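Side-chain contacts in superoxide dismutase [Fe] (Aquifex pyrophilus, PDB 1COJ), which destroys superoxide radicals by converting them to hydrogen peroxide and dioxygen, using one iron ion in each subunit of its homotetramer: residues A37-N40 with E41-K45; Q59-E63 with Y64-K68; G144-H148 with N149-L153; N175-P178 with P179-A183. All coordinates share one frame; numbering follows the deposited sequence.

In the fold
From the N terminus the chain first makes contact 1, a stretch of two turns or so inside helix 21-47, and then a loop that ends at contact 2, where helix 63-86 starts. These two helices pair as the alpha-hairpin, and the contacts touch there: Ile42 CG2 lies 3.6 Å from Leu67 O. Contact 3 turns the chain out of strand 139-145, outermost in this chain's three-stranded antiparallel sheet, and contact 4 opens helix 177-186 further on in the C-terminal domain. All four are local and follow in series, none enclosing or crossing another. Contacts 1 and 2 both meet the second subunit; contacts 2 and 3 both meet the third.

Contact 1. Residues A37-N40 with E41-K45; sequences AKYN and EIQEK
Lys38, Glu41 and Lys45 form a salt-bridge network along helix 21-47, the first arm of the alpha-hairpin domain. Lys38 and Glu41 run side by side, pointing the same way, and Lys38 NZ meets Glu41 OE2 at 2.8 Å from the syn side, 23° out of the carboxylate plane. The other oxygen, Glu41 OE1, turns its anti lone pair to Lys45 NZ at 2.7 Å. Glu41 gets there fully stretched, with CG anti to the backbone N (chi1 177°), while Lys38 bends at chi2 to bring its ammonium alongside.

Elsewhere on the helix Gln43 is laid against Tyr39. Its bent chain puts Gln43 CG over the ring face, 3.9 Å from the centroid of the Tyr39 ring, a CH-pi contact. With an alanine in place of Tyr39, Gln43 would probably lose the flat surface it rests on and be free to turn, and the ring of Tyr75 would lose its aromatic neighbour. The ordinary helix bonds continue, such as Ile42 N to Lys38 O at 3.0 Å.

Both lysines have a further partner in the second subunit, Lys45 NZ with its Glu63 and Lys38 NZ with the carbonyl of its Tyr61. Set between two ammonium groups, the Glu41 carboxylate is likely to stay ionised.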
loop_
_atom_site.group_PDB
_atom_site.type_symbol
_atom_site.label_atom_id
_atom_site.label_comp_id
_atom_site.label_asym_id
_atom_site.label_seq_id
_atom_site.Cartn_x
_atom_site.Cartn_y
_atom_site.Cartn_z
ATOM N N ALA A 37 -0.076 -13.978 18.515
ATOM C CA ALA A 37 1.306 -14.140 18.947
ATOM C C ALA A 37 2.186 -12.965 18.520
ATOM O O ALA A 37 2.967 -12.441 19.318
ATOM C CB ALA A 37 1.870 -15.445 18.408
ATOM N N LYS A 38 2.068 -12.552 17.265
ATOM C CA LYS A 38 2.867 -11.444 16.761
ATOM C C LYS A 38 2.497 -10.103 17.379
ATOM O O LYS A 38 3.373 -9.268 17.631
ATOM C CB LYS A 38 2.813 -11.392 15.236
ATOM C CG LYS A 38 3.769 -12.369 14.585
ATOM C CD LYS A 38 5.201 -12.045 14.972
ATOM C CE LYS A 38 6.163 -13.048 14.387
ATOM N NZ LYS A 38 7.559 -12.608 14.616
ATOM N N TYR A 39 1.210 -9.904 17.646
ATOM C CA TYR A 39 0.756 -8.670 18.273
ATOM C C TYR A 39 1.430 -8.567 19.638
ATOM O O TYR A 39 1.934 -7.508 20.019
ATOM C CB TYR A 39 -0.768 -8.668 18.438
ATOM C CG TYR A 39 -1.298 -7.510 19.256
ATOM C CD1 TYR A 39 -1.562 -6.272 18.667
ATOM C CD2 TYR A 39 -1.520 -7.646 20.627
ATOM C CE1 TYR A 39 -2.030 -5.204 19.424
ATOM C CE2 TYR A 39 -1.985 -6.587 21.390
ATOM C CZ TYR A 39 -2.236 -5.367 20.787
ATOM O OH TYR A 39 -2.680 -4.311 21.554
ATOM N N ASN A 40 1.482 -9.691 20.348
ATOM C CA ASN A 40 2.097 -9.739 21.670
ATOM C C ASN A 40 3.584 -9.405 21.633
ATOM O O ASN A 40 4.081 -8.678 22.495
ATOM C CB ASN A 40 1.854 -11.099 22.327
ATOM C CG ASN A 40 0.419 -11.263 22.815
ATOM O OD1 ASN A 40 -0.362 -10.314 22.828
ATOM N ND2 ASN A 40 0.064 -12.475 23.202
ATOM N N GLU A 41 4.282 -9.901 20.615
ATOM C CA GLU A 41 5.710 -9.637 20.452
ATOM C C GLU A 41 5.922 -8.142 20.242
ATOM O O GLU A 41 6.817 -7.534 20.837
ATOM C CB GLU A 41 6.266 -10.396 19.245
ATOM C CG GLU A 41 7.736 -10.097 18.969
ATOM C CD GLU A 41 8.267 -10.774 17.711
ATOM O OE1 GLU A 41 9.294 -10.317 17.173
ATOM O OE2 GLU A 41 7.666 -11.769 17.261
ATOM N N ILE A 42 5.095 -7.561 19.381
ATOM C CA ILE A 42 5.165 -6.138 19.078
ATOM C C ILE A 42 4.939 -5.313 20.348
ATOM O O ILE A 42 5.666 -4.349 20.596
ATOM C CB ILE A 42 4.148 -5.774 17.970
ATOM C CG1 ILE A 42 4.613 -6.373 16.636
ATOM C CG2 ILE A 42 3.963 -4.263 17.868
ATOM C CD1 ILE A 42 3.594 -6.286 15.517
ATOM N N GLN A 43 3.996 -5.742 21.187
ATOM C CA GLN A 43 3.708 -5.033 22.436
ATOM C C GLN A 43 4.917 -5.026 23.365
ATOM O O GLN A 43 5.227 -4.003 23.981
ATOM C CB GLN A 43 2.490 -5.623 23.161
ATOM C CG GLN A 43 1.162 -5.401 22.444
ATOM C CD GLN A 43 0.972 -3.970 21.964
ATOM O OE1 GLN A 43 0.816 -3.718 20.772
ATOM N NE2 GLN A 43 1.022 -3.026 22.882
ATOM N N GLU A 44 5.607 -6.159 23.445
ATOM C CA GLU A 44 6.790 -6.274 24.291
ATOM C C GLU A 44 7.901 -5.349 23.803
ATOM O O GLU A 44 8.520 -4.638 24.597
ATOM C CB GLU A 44 7.305 -7.710 24.300
ATOM C CG GLU A 44 6.349 -8.724 24.891
ATOM C CD GLU A 44 6.923 -10.125 24.845
ATOM O OE1 GLU A 44 7.463 -10.507 23.782
ATOM O OE2 GLU A 44 6.849 -10.843 25.866
ATOM N N LYS A 45 8.142 -5.357 22.495
ATOM C CA LYS A 45 9.186 -4.528 21.905
ATOM C C LYS A 45 8.859 -3.046 21.965
ATOM O O LYS A 45 9.745 -2.217 22.150
ATOM C CB LYS A 45 9.479 -4.984 20.480
ATOM C CG LYS A 45 10.165 -6.333 20.469
ATOM C CD LYS A 45 10.422 -6.865 19.078
ATOM C CE LYS A 45 11.226 -8.158 19.166
ATOM N NZ LYS A 45 11.474 -8.788 17.850
#

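Contact 2. Residues Q59-E63 with Y64-K68; sequences QNYSE and YRELK
Ser62 OG is gripped by two groups: it accepts a weak bond from Arg65 N at 3.3 Å and is also hydrogen-bonded to the carbonyl oxygen of Asn58. Ser62 is thus the N-cap of helix 63-86. Its hydroxyl sits between its own backbone N and carbonyl carbon (chi1 57°), the rotation that brings it round to the amide three residues on. Glu66 supplies the return bond, one place further along than in a classical capping box: Ser62 N points at Glu66 OE1, straight but weak at 3.5 Å. The backbone closes the same turn, with Glu66 N on Ser62 O at 3.1 Å.

To reach back, Glu66 bends at chi2 and crosses Tyr61 at about a right angle. Glu66 CG lies 3.6 Å from Tyr61 CE1, and the carboxylate plane is only 7° from that of the ring. At the far end of this ring Tyr61 OH donates to Glu63 OE1 at 2.6 Å, well out of the carboxylate plane. Arg65 runs extended to NE and brings one face of its guanidinium under Gln59 O, with 3.5 Å between Arg65 NE and Gln59 O.

The guanidinium leads into the tetramer: Arg65 pairs with Glu70 of the second subunit and Asp146 of the third. Within the chain, Leu67 packs on Ile42, Lys45 and Leu46, seating the start of helix 63-86 against helix 21-47.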
loop_
_atom_site.group_PDB
_atom_site.type_symbol
_atom_site.label_atom_id
_atom_site.label_comp_id
_atom_site.label_asym_id
_atom_site.label_seq_id
_atom_site.Cartn_x
_atom_site.Cartn_y
_atom_site.Cartn_z
ATOM N N GLN A 59 10.153 8.716 9.576
ATOM C CA GLN A 59 9.265 8.128 8.576
ATOM C C GLN A 59 9.919 7.303 7.476
ATOM O O GLN A 59 9.227 6.587 6.759
ATOM C CB GLN A 59 8.365 9.199 7.948
ATOM C CG GLN A 59 9.101 10.249 7.127
ATOM C CD GLN A 59 8.174 11.049 6.225
ATOM O OE1 GLN A 59 8.612 11.604 5.216
ATOM N NE2 GLN A 59 6.895 11.106 6.571
ATOM N N ASN A 60 11.233 7.438 7.299
ATOM C CA ASN A 60 11.954 6.676 6.279
ATOM C C ASN A 60 12.253 5.286 6.809
ATOM O O ASN A 60 12.214 4.303 6.070
ATOM C CB ASN A 60 13.244 7.389 5.885
ATOM C CG ASN A 60 12.983 8.694 5.164
ATOM O OD1 ASN A 60 13.875 9.520 5.005
ATOM N ND2 ASN A 60 11.761 8.875 4.705
ATOM N N TYR A 61 12.585 5.237 8.093
ATOM C CA TYR A 61 12.867 4.000 8.812
ATOM C C TYR A 61 13.243 4.312 10.252
ATOM O O TYR A 61 14.013 5.231 10.515
ATOM C CB TYR A 61 14.006 3.180 8.177
ATOM C CG TYR A 61 14.386 1.979 9.029
ATOM C CD1 TYR A 61 13.667 0.784 8.946
ATOM C CD2 TYR A 61 15.360 2.086 10.025
ATOM C CE1 TYR A 61 13.894 -0.262 9.843
ATOM C CE2 TYR A 61 15.590 1.045 10.930
ATOM C CZ TYR A 61 14.848 -0.118 10.833
ATOM O OH TYR A 61 15.015 -1.116 11.761
ATOM N N SER A 62 12.672 3.542 11.173
ATOM C CA SER A 62 12.956 3.634 12.602
ATOM C C SER A 62 12.268 2.435 13.251
ATOM O O SER A 62 11.206 2.003 12.785
ATOM C CB SER A 62 12.458 4.957 13.203
ATOM O OG SER A 62 11.076 5.159 12.989
ATOM N N GLU A 63 12.891 1.858 14.276
ATOM C CA GLU A 63 12.297 0.705 14.948
ATOM C C GLU A 63 10.879 1.025 15.403
ATOM O O GLU A 63 9.965 0.219 15.215
ATOM C CB GLU A 63 13.146 0.254 16.138
ATOM C CG GLU A 63 14.341 -0.626 15.762
ATOM C CD GLU A 63 15.460 0.143 15.081
ATOM O OE1 GLU A 63 15.943 -0.307 14.024
ATOM O OE2 GLU A 63 15.874 1.191 15.614
ATOM N N TYR A 64 10.687 2.222 15.952
ATOM C CA TYR A 64 9.373 2.642 16.419
ATOM C C TYR A 64 8.328 2.596 15.302
ATOM O O TYR A 64 7.227 2.065 15.485
ATOM C CB TYR A 64 9.442 4.053 17.003
ATOM C CG TYR A 64 8.098 4.590 17.433
ATOM C CD1 TYR A 64 7.469 4.110 18.580
ATOM C CD2 TYR A 64 7.444 5.563 16.682
ATOM C CE1 TYR A 64 6.218 4.583 18.963
ATOM C CE2 TYR A 64 6.192 6.044 17.059
ATOM C CZ TYR A 64 5.585 5.549 18.194
ATOM O OH TYR A 64 4.326 5.991 18.530
ATOM N N ARG A 65 8.679 3.163 14.149
ATOM C CA ARG A 65 7.776 3.194 13.009
ATOM C C ARG A 65 7.332 1.806 12.559
ATOM O O ARG A 65 6.135 1.534 12.462
ATOM C CB ARG A 65 8.417 3.910 11.817
ATOM C CG ARG A 65 7.568 3.819 10.559
ATOM C CD ARG A 65 8.278 4.326 9.313
ATOM N NE ARG A 65 7.702 3.718 8.118
ATOM C CZ ARG A 65 6.546 4.077 7.565
ATOM N NH1 ARG A 65 5.831 5.070 8.078
ATOM N NH2 ARG A 65 6.062 3.372 6.557
ATOM N N GLU A 66 8.300 0.932 12.295
ATOM C CA GLU A 66 8.008 -0.415 11.804
ATOM C C GLU A 66 7.104 -1.196 12.751
ATOM O O GLU A 66 6.192 -1.901 12.304
ATOM C CB GLU A 66 9.296 -1.195 11.526
ATOM C CG GLU A 66 10.397 -0.400 10.821
ATOM C CD GLU A 66 9.915 0.414 9.627
ATOM O OE1 GLU A 66 10.351 1.578 9.499
ATOM O OE2 GLU A 66 9.119 -0.094 8.810
ATOM N N LEU A 67 7.340 -1.045 14.052
ATOM C CA LEU A 67 6.531 -1.715 15.068
ATOM C C LEU A 67 5.088 -1.202 15.032
ATOM O O LEU A 67 4.140 -1.986 15.130
ATOM C CB LEU A 67 7.135 -1.498 16.460
ATOM C CG LEU A 67 8.368 -2.343 16.800
ATOM C CD1 LEU A 67 9.136 -1.755 17.977
ATOM C CD2 LEU A 67 7.926 -3.767 17.103
ATOM N N LYS A 68 4.922 0.110 14.876
ATOM C CA LYS A 68 3.590 0.696 14.824
ATOM C C LYS A 68 2.851 0.294 13.547
ATOM O O LYS A 68 1.627 0.122 13.561
ATOM C CB LYS A 68 3.667 2.217 14.941
ATOM C CG LYS A 68 4.170 2.718 16.290
ATOM C CD LYS A 68 3.227 2.343 17.429
ATOM C CE LYS A 68 1.865 3.017 17.282
ATOM N NZ LYS A 68 0.968 2.730 18.430
#

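Contact 3. Residues G144-H148 with N149-L153; sequences GLDAH and NVYNL
Asn152 ND2 donates to His148 O at 2.9 Å, and the oxygen lies almost in the amide plane, 7° out of it. Asn152 CG lies beside its own backbone N (chi1 -48°), folding the amide back toward His148 O. Leu145 crosses this amide at about a right angle: Leu145 CD1 comes within 3.4 Å of Asn152 ND2, while its other branch, CD2, lies against the Asn152 backbone. A leucine in place of Asn152 would probably leave both His148 O and Thr154 OG1 of the third subunit without their partner.

The chain reverses in a type I beta turn from Ala147 to Val150, after strand 139-145. Its closing bond, Val150 N to Ala147 O, is weak; Asp146 N to Val150 O, at 3.1 Å, is firmer. Ala147 CB rests on Val150 CG2 at 3.9 Å.

Further on, Asp146 OD1 approaches the edge of the Tyr151 ring, 3.4 Å from Tyr151 CE1, with carboxylate and ring planes 49° apart. One water joins the two ends, donating to Asp146 OD1 at 2.7 Å and bonding Tyr151 OH at 2.8 Å. The same OD1 also holds Arg65 of the third subunit.

The imidazole of His148 leads away from the turn to Trp128 NE1 and Tyr35 OH, one at each ring nitrogen. It stacks on Tyr165, and the His148 side chain comes within about 5 Å of the iron, a second-shell residue beside the ligands His81 and His167.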
loop_
_atom_site.group_PDB
_atom_site.type_symbol
_atom_site.label_atom_id
_atom_site.label_comp_id
_atom_site.label_asym_id
_atom_site.label_seq_id
_atom_site.Cartn_x
_atom_site.Cartn_y
_atom_site.Cartn_z
ATOM N N GLY A 144 -14.600 -2.174 1.759
ATOM C CA GLY A 144 -13.751 -3.258 1.298
ATOM C C GLY A 144 -12.310 -2.975 1.684
ATOM O O GLY A 144 -11.863 -1.826 1.616
ATOM N N LEU A 145 -11.580 -4.006 2.092
ATOM C CA LEU A 145 -10.186 -3.852 2.489
ATOM C C LEU A 145 -9.308 -4.758 1.633
ATOM O O LEU A 145 -9.717 -5.868 1.273
ATOM C CB LEU A 145 -9.987 -4.251 3.957
ATOM C CG LEU A 145 -10.964 -3.830 5.057
ATOM C CD1 LEU A 145 -10.393 -4.248 6.399
ATOM C CD2 LEU A 145 -11.206 -2.349 5.044
ATOM N N ASP A 146 -8.106 -4.294 1.302
ATOM C CA ASP A 146 -7.185 -5.113 0.521
ATOM C C ASP A 146 -6.252 -5.933 1.410
ATOM O O ASP A 146 -5.524 -6.803 0.929
ATOM C CB ASP A 146 -6.383 -4.265 -0.467
ATOM C CG ASP A 146 -6.992 -4.258 -1.856
ATOM O OD1 ASP A 146 -6.406 -3.631 -2.753
ATOM O OD2 ASP A 146 -8.053 -4.889 -2.057
ATOM N N ALA A 147 -6.296 -5.651 2.709
ATOM C CA ALA A 147 -5.489 -6.341 3.716
ATOM C C ALA A 147 -6.094 -5.985 5.073
ATOM O O ALA A 147 -7.000 -5.163 5.145
ATOM C CB ALA A 147 -4.026 -5.891 3.641
ATOM N N HIS A 148 -5.595 -6.584 6.151
ATOM C CA HIS A 148 -6.131 -6.300 7.484
ATOM C C HIS A 148 -6.089 -4.813 7.827
ATOM O O HIS A 148 -6.988 -4.304 8.495
ATOM C CB HIS A 148 -5.345 -7.051 8.569
ATOM C CG HIS A 148 -5.224 -8.524 8.336
ATOM N ND1 HIS A 148 -6.280 -9.313 7.942
ATOM C CD2 HIS A 148 -4.162 -9.362 8.469
ATOM C CE1 HIS A 148 -5.882 -10.569 7.833
ATOM N NE2 HIS A 148 -4.598 -10.623 8.149
ATOM N N ASN A 149 -5.059 -4.123 7.342
ATOM C CA ASN A 149 -4.853 -2.704 7.636
ATOM C C ASN A 149 -4.771 -1.774 6.421
ATOM O O ASN A 149 -4.108 -0.732 6.470
ATOM C CB ASN A 149 -3.584 -2.543 8.491
ATOM C CG ASN A 149 -2.305 -3.029 7.780
ATOM O OD1 ASN A 149 -1.202 -2.830 8.278
ATOM N ND2 ASN A 149 -2.453 -3.640 6.618
ATOM N N VAL A 150 -5.447 -2.131 5.336
ATOM C CA VAL A 150 -5.417 -1.298 4.137
ATOM C C VAL A 150 -6.828 -1.012 3.632
ATOM O O VAL A 150 -7.538 -1.929 3.214
ATOM C CB VAL A 150 -4.564 -1.938 3.007
ATOM C CG1 VAL A 150 -4.640 -1.100 1.741
ATOM C CG2 VAL A 150 -3.116 -2.068 3.452
ATOM N N TYR A 151 -7.197 0.271 3.667
ATOM C CA TYR A 151 -8.497 0.815 3.234
ATOM C C TYR A 151 -9.591 0.828 4.305
ATOM O O TYR A 151 -10.752 1.143 4.019
ATOM C CB TYR A 151 -9.003 0.154 1.939
ATOM C CG TYR A 151 -8.043 0.268 0.764
ATOM C CD1 TYR A 151 -8.017 -0.705 -0.240
ATOM C CD2 TYR A 151 -7.141 1.334 0.670
ATOM C CE1 TYR A 151 -7.110 -0.622 -1.305
ATOM C CE2 TYR A 151 -6.235 1.430 -0.386
ATOM C CZ TYR A 151 -6.217 0.448 -1.368
ATOM O OH TYR A 151 -5.284 0.510 -2.385
ATOM N N ASN A 152 -9.213 0.515 5.543
ATOM C CA ASN A 152 -10.158 0.502 6.654
ATOM C C ASN A 152 -10.642 1.921 6.888
ATOM O O ASN A 152 -9.841 2.858 6.880
ATOM C CB ASN A 152 -9.492 0.062 7.968
ATOM C CG ASN A 152 -8.662 -1.197 7.838
ATOM O OD1 ASN A 152 -7.756 -1.272 7.016
ATOM N ND2 ASN A 152 -8.939 -2.176 8.682
ATOM N N LEU A 153 -11.941 2.083 7.114
ATOM C CA LEU A 153 -12.478 3.398 7.418
ATOM C C LEU A 153 -12.374 3.610 8.930
ATOM O O LEU A 153 -12.745 2.734 9.721
ATOM C CB LEU A 153 -13.940 3.516 6.981
ATOM C CG LEU A 153 -14.248 3.611 5.486
ATOM C CD1 LEU A 153 -15.748 3.570 5.289
ATOM C CD2 LEU A 153 -13.674 4.886 4.892
HETATM O O HOH W 1 -4.200 -2.042 -2.828
#

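Contact 4. Residues N175-P178 with P179-A183; sequences NKRP and PYIDA
Arg177 and Pro178 meet Pro179, Tyr180 and Ile181 in the opening turn of helix 177-186, a proline-led helix start in the C-terminal domain. Pro178 and Pro179 lie side by side, with Pro178 CB 3.3 Å from Pro179 CD, closer than ordinary van der Waals contact, as the joined rings force. Neither has an N-H to give, which costs little in a first turn, with no preceding helical carbonyl to take it.

Ile181 N meets Arg177 O at 3.0 Å with a C=O...N angle of 166°, and Tyr180 N comes to the same Arg177 O at 3.0 Å in a weak, bent bond. Beside these bonds Arg177 and Ile181 cross, Arg177 CG touching Ile181 CD1 at 3.9 Å. With CG anti to its backbone N (chi1 -171°), the arginine leads off to the carbonyl of Ala122 and to Tyr169 OH. Tyr180 turns the edge of its ring to Arg177 O and carries its hydroxyl to Tyr84 OH and to the carbonyl of Asp163, an iron ligand, which probably makes it part of the metal's surroundings.

Before the turn, Lys176 CB rests on Pro179 CG at 3.7 Å, and Lys176 O is buried there without a partner. Asp182 N bonds Pro178 O at 3.1 Å. A water donates to both residues, 3.1 Å from Pro178 O and 3.0 Å from Asp182 OD1, the oxygen that also pairs with Lys119.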
loop_
_atom_site.group_PDB
_atom_site.type_symbol
_atom_site.label_atom_id
_atom_site.label_comp_id
_atom_site.label_asym_id
_atom_site.label_seq_id
_atom_site.Cartn_x
_atom_site.Cartn_y
_atom_site.Cartn_z
ATOM N N ASN A 175 -9.515 -21.694 -6.123
ATOM C CA ASN A 175 -9.694 -20.342 -6.661
ATOM C C ASN A 175 -11.138 -19.827 -6.699
ATOM O O ASN A 175 -11.355 -18.634 -6.928
ATOM C CB ASN A 175 -9.144 -20.273 -8.084
ATOM C CG ASN A 175 -9.898 -21.179 -9.033
ATOM O OD1 ASN A 175 -9.720 -22.394 -9.006
ATOM N ND2 ASN A 175 -10.760 -20.601 -9.856
ATOM N N LYS A 176 -12.113 -20.715 -6.521
ATOM C CA LYS A 176 -13.527 -20.340 -6.591
ATOM C C LYS A 176 -14.091 -19.614 -5.371
ATOM O O LYS A 176 -14.634 -20.240 -4.457
ATOM C CB LYS A 176 -14.378 -21.575 -6.890
ATOM C CG LYS A 176 -13.956 -22.321 -8.145
ATOM C CD LYS A 176 -14.764 -23.601 -8.347
ATOM C CE LYS A 176 -14.502 -24.645 -7.252
ATOM N NZ LYS A 176 -13.103 -25.179 -7.265
ATOM N N ARG A 177 -14.059 -18.286 -5.416
ATOM C CA ARG A 177 -14.561 -17.463 -4.319
ATOM C C ARG A 177 -16.092 -17.367 -4.196
ATOM O O ARG A 177 -16.624 -17.402 -3.086
ATOM C CB ARG A 177 -13.940 -16.058 -4.383
ATOM C CG ARG A 177 -14.238 -15.193 -3.166
ATOM C CD ARG A 177 -13.577 -13.829 -3.259
ATOM N NE ARG A 177 -12.117 -13.907 -3.208
ATOM C CZ ARG A 177 -11.306 -12.857 -3.302
ATOM N NH1 ARG A 177 -11.805 -11.633 -3.442
ATOM N NH2 ARG A 177 -9.990 -13.029 -3.267
ATOM N N PRO A 178 -16.822 -17.259 -5.326
ATOM C CA PRO A 178 -18.292 -17.160 -5.255
ATOM C C PRO A 178 -19.013 -18.212 -4.400
ATOM O O PRO A 178 -19.863 -17.864 -3.573
ATOM C CB PRO A 178 -18.706 -17.223 -6.721
ATOM C CG PRO A 178 -17.588 -16.518 -7.399
ATOM C CD PRO A 178 -16.364 -17.094 -6.717
ATOM N N PRO A 179 -18.709 -19.508 -4.594
ATOM C CA PRO A 179 -19.397 -20.509 -3.777
ATOM C C PRO A 179 -19.077 -20.360 -2.289
ATOM O O PRO A 179 -19.898 -20.706 -1.442
ATOM C CB PRO A 179 -18.895 -21.835 -4.352
ATOM C CG PRO A 179 -17.569 -21.484 -4.942
ATOM C CD PRO A 179 -17.833 -20.160 -5.585
ATOM N N TYR A 180 -17.899 -19.831 -1.978
ATOM C CA TYR A 180 -17.500 -19.621 -0.591
ATOM C C TYR A 180 -18.347 -18.507 0.022
ATOM O O TYR A 180 -18.802 -18.616 1.164
ATOM C CB TYR A 180 -16.006 -19.280 -0.512
ATOM C CG TYR A 180 -15.604 -18.488 0.713
ATOM C CD1 TYR A 180 -15.662 -19.049 1.991
ATOM C CD2 TYR A 180 -15.167 -17.165 0.593
ATOM C CE1 TYR A 180 -15.293 -18.309 3.125
ATOM C CE2 TYR A 180 -14.798 -16.417 1.715
ATOM C CZ TYR A 180 -14.862 -16.992 2.976
ATOM O OH TYR A 180 -14.499 -16.250 4.078
ATOM N N ILE A 181 -18.570 -17.442 -0.746
ATOM C CA ILE A 181 -19.371 -16.319 -0.269
ATOM C C ILE A 181 -20.798 -16.789 0.022
ATOM O O ILE A 181 -21.386 -16.416 1.037
ATOM C CB ILE A 181 -19.382 -15.159 -1.289
ATOM C CG1 ILE A 181 -17.950 -14.670 -1.535
ATOM C CG2 ILE A 181 -20.239 -14.012 -0.770
ATOM C CD1 ILE A 181 -17.808 -13.718 -2.713
ATOM N N ASP A 182 -21.341 -17.636 -0.851
ATOM C CA ASP A 182 -22.687 -18.166 -0.650
ATOM C C ASP A 182 -22.724 -18.995 0.632
ATOM O O ASP A 182 -23.655 -18.871 1.430
ATOM C CB ASP A 182 -23.122 -19.036 -1.836
ATOM C CG ASP A 182 -23.354 -18.232 -3.103
ATOM O OD1 ASP A 182 -23.723 -17.044 -3.002
ATOM O OD2 ASP A 182 -23.174 -18.792 -4.207
ATOM N N ALA A 183 -21.702 -19.821 0.835
ATOM C CA ALA A 183 -21.618 -20.663 2.023
ATOM C C ALA A 183 -21.558 -19.804 3.284
ATOM O O ALA A 183 -22.199 -20.121 4.282
ATOM C CB ALA A 183 -20.409 -21.587 1.939
HETATM O O HOH W 2 -21.583 -15.404 -4.410
#